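Local atomic coordinates of adenosylmethionine-8-amino-7-oxononanoate aminotransferase (Methanocaldococcus jannaschii, PDB entry 6ZHK), a protein that probably catalyses the pyridoxal-phosphate-dependent transfer of an amino group from S-adenosylmethionine to 8-amino-7-oxononanoate in biotin biosynthesis. Residues Lys368-Leu382 / Glu447-Ile461. Residues are numbered along the deposited sequence; the frame is centred on the assembly and turned at random.
Sequences KIKLFHKELRKLKEL and EKEIIYLCDALYEAI
The ammonium of Lys378 reaches across to Asp455 in a long salt bridge, NZ to OD1 3.4 Å, while a carbonyl of its own segment grips it more closely: NZ donates to Glu375 O at 2.9 Å, in the carbonyl plane on a lone pair. Glu375 OE1 forms a second, similarly long salt bridge, and an ordered water accepts from NZ within hydrogen-bonding distance of Glu375 OE1 and Ile451 O, between the two segments. With CG lodged between backbone N and carbonyl carbon (chi1 54°), the aliphatic stem passes Tyr458, CD near ring atom CD2, before turning at its last torsion to bring the charge between the acids. A methionine here would probably leave Glu375 OE1 and Asp455 OD1, 4.8 Å apart, with no positive charge between them, and Glu375 O without its donor. Lys374 adds a cation on Glu375 OE2.

Inward of this polar margin, helix segments 368-376 and 447-461 run nearly parallel, their axes 19° apart and 9.4 Å at closest approach, in the C-terminal domain of a fold-type I aminotransferase. Their buried sides rest on strand 436-439, where Phe372 and Leu376 meet Leu439, and Leu457 and Ile461 meet Ile437.

Small Cys454 suits the close backbone approach: its sulfur sits at the edge of the Phe372 ring, SG to CD1 3.9 Å, and touches Glu375 CB and Leu376 CD2. Branched Ile450 sets its CG2 against Phe372 CA and its CD1 against Lys368 O, close along the neighbouring backbone. Leu379 divides its methyls, CD1 meeting Leu457 CD2 at 3.6 Å and CD2 resting on the Tyr458 backbone. Leu382 forks: CD1 reaches Ile461 CG2, while CD2 lies over one face of Tyr458 in a CH-pi contact, 3.8 Å from the ring centroid and 29° off its normal.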
loop_
_atom_site.group_PDB
_atom_site.type_symbol
_atom_site.label_atom_id
_atom_site.label_comp_id
_atom_site.label_asym_id
_atom_site.label_seq_id
_atom_site.Cartn_x
_atom_site.Cartn_y
_atom_site.Cartn_z
ATOM N N LYS A 368 13.981 24.938 -18.137
ATOM C CA LYS A 368 14.746 23.698 -18.101
ATOM C C LYS A 368 14.101 22.625 -18.968
ATOM O O LYS A 368 14.789 21.845 -19.644
ATOM C CB LYS A 368 14.928 23.210 -16.649
ATOM C CG LYS A 368 15.529 24.247 -15.696
ATOM C CD LYS A 368 16.190 23.511 -14.530
ATOM C CE LYS A 368 15.186 23.182 -13.443
ATOM N NZ LYS A 368 15.851 22.640 -12.223
ATOM N N ILE A 369 12.761 22.573 -18.944
ATOM C CA ILE A 369 12.085 21.636 -19.848
ATOM C C ILE A 369 12.348 21.995 -21.314
ATOM O O ILE A 369 12.544 21.120 -22.164
ATOM C CB ILE A 369 10.573 21.617 -19.522
ATOM C CG1 ILE A 369 10.324 20.907 -18.187
ATOM C CG2 ILE A 369 9.747 21.000 -20.645
ATOM C CD1 ILE A 369 8.970 21.226 -17.571
ATOM N N LYS A 370 12.259 23.299 -21.636
ATOM C CA LYS A 370 12.519 23.747 -22.999
ATOM C C LYS A 370 13.935 23.344 -23.428
ATOM O O LYS A 370 14.143 22.833 -24.523
ATOM C CB LYS A 370 12.363 25.270 -23.057
ATOM C CG LYS A 370 11.276 25.839 -23.963
ATOM C CD LYS A 370 10.615 27.038 -23.294
ATOM C CE LYS A 370 9.237 27.338 -23.824
ATOM N NZ LYS A 370 8.390 27.827 -22.713
ATOM N N LEU A 371 14.912 23.525 -22.536
ATOM C CA LEU A 371 16.284 23.106 -22.812
ATOM C C LEU A 371 16.387 21.592 -23.018
ATOM O O LEU A 371 17.066 21.115 -23.931
ATOM C CB LEU A 371 17.216 23.621 -21.706
ATOM C CG LEU A 371 18.669 23.106 -21.797
ATOM C CD1 LEU A 371 19.409 23.661 -23.030
ATOM C CD2 LEU A 371 19.459 23.340 -20.517
ATOM N N PHE A 372 15.741 20.816 -22.129
ATOM C CA PHE A 372 15.707 19.365 -22.247
ATOM C C PHE A 372 15.190 18.926 -23.632
ATOM O O PHE A 372 15.786 18.079 -24.288
ATOM C CB PHE A 372 14.788 18.816 -21.128
ATOM C CG PHE A 372 14.747 17.319 -20.948
ATOM C CD1 PHE A 372 15.890 16.565 -21.145
ATOM C CD2 PHE A 372 13.582 16.664 -20.564
ATOM C CE1 PHE A 372 15.902 15.198 -20.894
ATOM C CE2 PHE A 372 13.561 15.276 -20.373
ATOM C CZ PHE A 372 14.725 14.549 -20.537
ATOM N N HIS A 373 14.068 19.494 -24.079
ATOM C CA HIS A 373 13.488 19.028 -25.334
ATOM C C HIS A 373 14.406 19.394 -26.500
ATOM O O HIS A 373 14.495 18.629 -27.467
ATOM C CB HIS A 373 12.027 19.529 -25.525
ATOM C CG HIS A 373 11.071 18.988 -24.504
ATOM N ND1 HIS A 373 9.775 19.453 -24.374
ATOM C CD2 HIS A 373 11.229 18.037 -23.547
ATOM C CE1 HIS A 373 9.161 18.801 -23.381
ATOM N NE2 HIS A 373 10.024 17.902 -22.864
ATOM N N LYS A 374 15.032 20.571 -26.426
ATOM C CA LYS A 374 15.950 21.041 -27.461
ATOM C C LYS A 374 17.170 20.121 -27.546
ATOM O O LYS A 374 17.575 19.721 -28.639
ATOM C CB LYS A 374 16.321 22.499 -27.166
ATOM C CG LYS A 374 17.434 23.034 -28.055
ATOM C CD LYS A 374 17.633 24.517 -27.943
ATOM C CE LYS A 374 18.482 24.990 -26.781
ATOM N NZ LYS A 374 19.660 24.115 -26.538
ATOM N N GLU A 375 17.677 19.664 -26.388
ATOM C CA GLU A 375 18.847 18.787 -26.300
ATOM C C GLU A 375 18.580 17.337 -26.681
ATOM O O GLU A 375 19.517 16.600 -27.006
ATOM C CB GLU A 375 19.522 18.871 -24.926
ATOM C CG GLU A 375 20.102 20.232 -24.587
ATOM C CD GLU A 375 21.217 20.706 -25.531
ATOM O OE1 GLU A 375 22.211 19.969 -25.687
ATOM O OE2 GLU A 375 21.041 21.785 -26.168
ATOM N N LEU A 376 17.310 16.903 -26.665
ATOM C CA LEU A 376 16.914 15.574 -27.105
ATOM C C LEU A 376 16.757 15.500 -28.636
ATOM O O LEU A 376 16.683 14.404 -29.236
ATOM C CB LEU A 376 15.564 15.246 -26.439
ATOM C CG LEU A 376 15.571 14.940 -24.935
ATOM C CD1 LEU A 376 14.129 15.001 -24.382
ATOM C CD2 LEU A 376 16.215 13.578 -24.705
ATOM N N ARG A 377 16.629 16.666 -29.298
ATOM C CA ARG A 377 16.337 16.610 -30.723
ATOM C C ARG A 377 17.363 15.799 -31.517
ATOM O O ARG A 377 16.972 15.059 -32.407
ATOM C CB ARG A 377 16.244 18.027 -31.316
ATOM C CG ARG A 377 14.939 18.738 -30.988
ATOM C CD ARG A 377 14.996 20.033 -31.761
ATOM N NE ARG A 377 14.521 21.152 -30.958
ATOM C CZ ARG A 377 14.920 22.415 -31.140
ATOM N NH1 ARG A 377 15.821 22.696 -32.074
ATOM N NH2 ARG A 377 14.435 23.391 -30.388
ATOM N N LYS A 378 18.665 15.931 -31.203
ATOM C CA LYS A 378 19.717 15.228 -31.940
ATOM C C LYS A 378 19.562 13.713 -31.889
ATOM O O LYS A 378 20.148 13.012 -32.714
ATOM C CB LYS A 378 21.106 15.639 -31.431
ATOM C CG LYS A 378 21.301 15.478 -29.913
ATOM C CD LYS A 378 22.763 15.602 -29.450
ATOM C CE LYS A 378 22.910 15.628 -27.928
ATOM N NZ LYS A 378 22.367 16.878 -27.317
ATOM N N LEU A 379 18.830 13.179 -30.897
ATOM C CA LEU A 379 18.726 11.727 -30.802
ATOM C C LEU A 379 17.918 11.177 -31.979
ATOM O O LEU A 379 18.090 10.021 -32.382
ATOM C CB LEU A 379 18.051 11.338 -29.475
ATOM C CG LEU A 379 18.819 11.696 -28.216
ATOM C CD1 LEU A 379 17.932 11.542 -26.991
ATOM C CD2 LEU A 379 20.087 10.873 -28.078
ATOM N N LYS A 380 17.072 12.051 -32.541
ATOM C CA LYS A 380 16.170 11.681 -33.609
ATOM C C LYS A 380 16.973 11.236 -34.834
ATOM O O LYS A 380 16.501 10.371 -35.558
ATOM C CB LYS A 380 15.167 12.808 -33.915
ATOM C CG LYS A 380 13.840 12.755 -33.157
ATOM C CD LYS A 380 12.717 13.541 -33.817
ATOM N N GLU A 381 18.197 11.746 -35.004
ATOM C CA GLU A 381 19.034 11.440 -36.167
ATOM C C GLU A 381 19.645 10.040 -36.100
ATOM O O GLU A 381 20.005 9.498 -37.136
ATOM C CB GLU A 381 20.308 12.281 -36.243
ATOM C CG GLU A 381 20.153 13.785 -36.079
ATOM C CD GLU A 381 21.436 14.437 -35.568
ATOM O OE1 GLU A 381 22.276 13.724 -34.936
ATOM O OE2 GLU A 381 21.595 15.669 -35.765
ATOM N N LEU A 382 19.777 9.455 -34.899
ATOM C CA LEU A 382 20.558 8.228 -34.742
ATOM C C LEU A 382 19.836 7.052 -35.398
ATOM O O LEU A 382 18.604 6.976 -35.332
ATOM C CB LEU A 382 20.681 7.907 -33.243
ATOM C CG LEU A 382 21.414 8.903 -32.360
ATOM C CD1 LEU A 382 21.325 8.462 -30.885
ATOM C CD2 LEU A 382 22.879 9.044 -32.782
ATOM N N GLU A 447 20.645 22.698 -15.558
ATOM C CA GLU A 447 20.820 22.792 -16.988
ATOM C C GLU A 447 22.091 22.046 -17.408
ATOM O O GLU A 447 22.092 21.380 -18.436
ATOM C CB GLU A 447 20.871 24.276 -17.387
ATOM C CG GLU A 447 19.564 24.988 -17.167
ATOM C CD GLU A 447 19.383 26.316 -17.887
ATOM O OE1 GLU A 447 20.255 26.691 -18.718
ATOM O OE2 GLU A 447 18.338 26.949 -17.666
ATOM N N LYS A 448 23.152 22.149 -16.612
ATOM C CA LYS A 448 24.374 21.440 -16.944
ATOM C C LYS A 448 24.147 19.935 -16.952
ATOM O O LYS A 448 24.738 19.234 -17.785
ATOM C CB LYS A 448 25.535 21.874 -16.027
ATOM C CG LYS A 448 26.062 23.271 -16.340
ATOM C CD LYS A 448 26.951 23.838 -15.227
ATOM C CE LYS A 448 27.540 25.210 -15.587
ATOM N NZ LYS A 448 28.352 25.713 -14.441
ATOM N N GLU A 449 23.353 19.438 -15.987
ATOM C CA GLU A 449 23.088 18.019 -15.902
ATOM C C GLU A 449 22.227 17.563 -17.081
ATOM O O GLU A 449 22.439 16.473 -17.636
ATOM C CB GLU A 449 22.344 17.686 -14.637
ATOM C CG GLU A 449 23.283 17.556 -13.428
ATOM C CD GLU A 449 22.604 17.753 -12.079
ATOM O OE1 GLU A 449 21.401 17.903 -12.049
ATOM O OE2 GLU A 449 23.301 17.790 -11.043
ATOM N N ILE A 450 21.314 18.446 -17.507
ATOM C CA ILE A 450 20.483 18.099 -18.649
ATOM C C ILE A 450 21.373 17.920 -19.887
ATOM O O ILE A 450 21.145 17.004 -20.677
ATOM C CB ILE A 450 19.417 19.196 -18.873
ATOM C CG1 ILE A 450 18.256 19.068 -17.881
ATOM C CG2 ILE A 450 18.850 19.077 -20.275
ATOM C CD1 ILE A 450 17.395 20.339 -17.777
ATOM N N ILE A 451 22.336 18.839 -20.109
ATOM C CA ILE A 451 23.145 18.815 -21.333
ATOM C C ILE A 451 24.045 17.594 -21.271
ATOM O O ILE A 451 24.160 16.850 -22.221
ATOM C CB ILE A 451 23.931 20.131 -21.507
ATOM C CG1 ILE A 451 23.017 21.321 -21.860
ATOM C CG2 ILE A 451 25.082 19.969 -22.495
ATOM C CD1 ILE A 451 23.517 22.698 -21.360
ATOM N N TYR A 452 24.596 17.334 -20.094
ATOM C CA TYR A 452 25.391 16.136 -19.870
ATOM C C TYR A 452 24.586 14.886 -20.227
ATOM O O TYR A 452 25.069 13.990 -20.893
ATOM C CB TYR A 452 25.944 16.069 -18.440
ATOM C CG TYR A 452 26.821 14.858 -18.247
ATOM C CD1 TYR A 452 28.119 14.827 -18.738
ATOM C CD2 TYR A 452 26.362 13.746 -17.566
ATOM C CE1 TYR A 452 28.917 13.704 -18.638
ATOM C CE2 TYR A 452 27.165 12.624 -17.408
ATOM C CZ TYR A 452 28.449 12.600 -17.947
ATOM O OH TYR A 452 29.265 11.500 -17.820
ATOM N N LEU A 453 23.385 14.767 -19.657
ATOM C CA LEU A 453 22.535 13.602 -19.835
ATOM C C LEU A 453 22.222 13.310 -21.297
ATOM O O LEU A 453 22.265 12.166 -21.715
ATOM C CB LEU A 453 21.218 13.827 -19.067
ATOM C CG LEU A 453 20.081 12.826 -19.341
ATOM C CD1 LEU A 453 20.470 11.423 -18.815
ATOM C CD2 LEU A 453 18.849 13.295 -18.573
ATOM N N CYS A 454 21.853 14.339 -22.052
ATOM C CA CYS A 454 21.468 14.122 -23.437
ATOM C C CYS A 454 22.680 13.795 -24.326
ATOM O O CYS A 454 22.590 12.952 -25.221
ATOM C CB CYS A 454 20.733 15.380 -23.899
ATOM S SG CYS A 454 19.111 15.632 -23.082
ATOM N N ASP A 455 23.839 14.449 -24.064
ATOM C CA ASP A 455 25.067 14.099 -24.773
ATOM C C ASP A 455 25.474 12.669 -24.411
ATOM O O ASP A 455 25.905 11.908 -25.270
ATOM C CB ASP A 455 26.235 15.008 -24.362
ATOM C CG ASP A 455 26.237 16.379 -25.012
ATOM O OD1 ASP A 455 25.526 16.576 -26.005
ATOM O OD2 ASP A 455 26.934 17.249 -24.503
ATOM N N ALA A 456 25.342 12.268 -23.138
ATOM C CA ALA A 456 25.718 10.896 -22.806
ATOM C C ALA A 456 24.755 9.886 -23.435
ATOM O O ALA A 456 25.162 8.764 -23.779
ATOM C CB ALA A 456 25.709 10.701 -21.298
ATOM N N LEU A 457 23.468 10.257 -23.553
ATOM C CA LEU A 457 22.523 9.309 -24.143
ATOM C C LEU A 457 22.833 9.095 -25.636
ATOM O O LEU A 457 22.775 7.970 -26.173
ATOM C CB LEU A 457 21.095 9.828 -23.908
ATOM C CG LEU A 457 19.943 8.908 -24.327
ATOM C CD1 LEU A 457 20.023 7.523 -23.672
ATOM C CD2 LEU A 457 18.599 9.547 -24.050
ATOM N N TYR A 458 23.153 10.198 -26.297
ATOM C CA TYR A 458 23.570 10.170 -27.699
ATOM C C TYR A 458 24.736 9.180 -27.910
ATOM O O TYR A 458 24.656 8.285 -28.739
ATOM C CB TYR A 458 23.890 11.598 -28.158
ATOM C CG TYR A 458 24.337 11.720 -29.604
ATOM C CD1 TYR A 458 25.666 11.554 -29.997
ATOM C CD2 TYR A 458 23.411 12.045 -30.591
ATOM C CE1 TYR A 458 26.046 11.709 -31.334
ATOM C CE2 TYR A 458 23.774 12.210 -31.923
ATOM C CZ TYR A 458 25.094 12.028 -32.301
ATOM O OH TYR A 458 25.397 12.203 -33.630
ATOM N N GLU A 459 25.784 9.288 -27.115
ATOM C CA GLU A 459 26.939 8.405 -27.176
ATOM C C GLU A 459 26.568 6.991 -26.723
ATOM O O GLU A 459 27.069 6.008 -27.269
ATOM C CB GLU A 459 27.992 8.855 -26.163
ATOM C CG GLU A 459 28.657 10.183 -26.459
ATOM C CD GLU A 459 29.565 10.630 -25.322
ATOM O OE1 GLU A 459 29.744 9.862 -24.329
ATOM O OE2 GLU A 459 30.151 11.719 -25.455
ATOM N N ALA A 460 25.713 6.854 -25.693
ATOM C CA ALA A 460 25.401 5.533 -25.167
ATOM C C ALA A 460 24.668 4.706 -26.222
ATOM O O ALA A 460 24.887 3.491 -26.323
ATOM C CB ALA A 460 24.586 5.689 -23.883
ATOM N N ILE A 461 23.785 5.388 -26.976
ATOM C CA ILE A 461 22.980 4.710 -27.970
ATOM C C ILE A 461 23.919 4.269 -29.090
ATOM O O ILE A 461 23.772 3.156 -29.559
ATOM C CB ILE A 461 21.825 5.606 -28.429
ATOM C CG1 ILE A 461 20.793 5.765 -27.291
ATOM C CG2 ILE A 461 21.192 5.045 -29.691
ATOM C CD1 ILE A 461 19.700 6.775 -27.669
HETATM O O HOH W 1 22.903 17.641 -24.843
#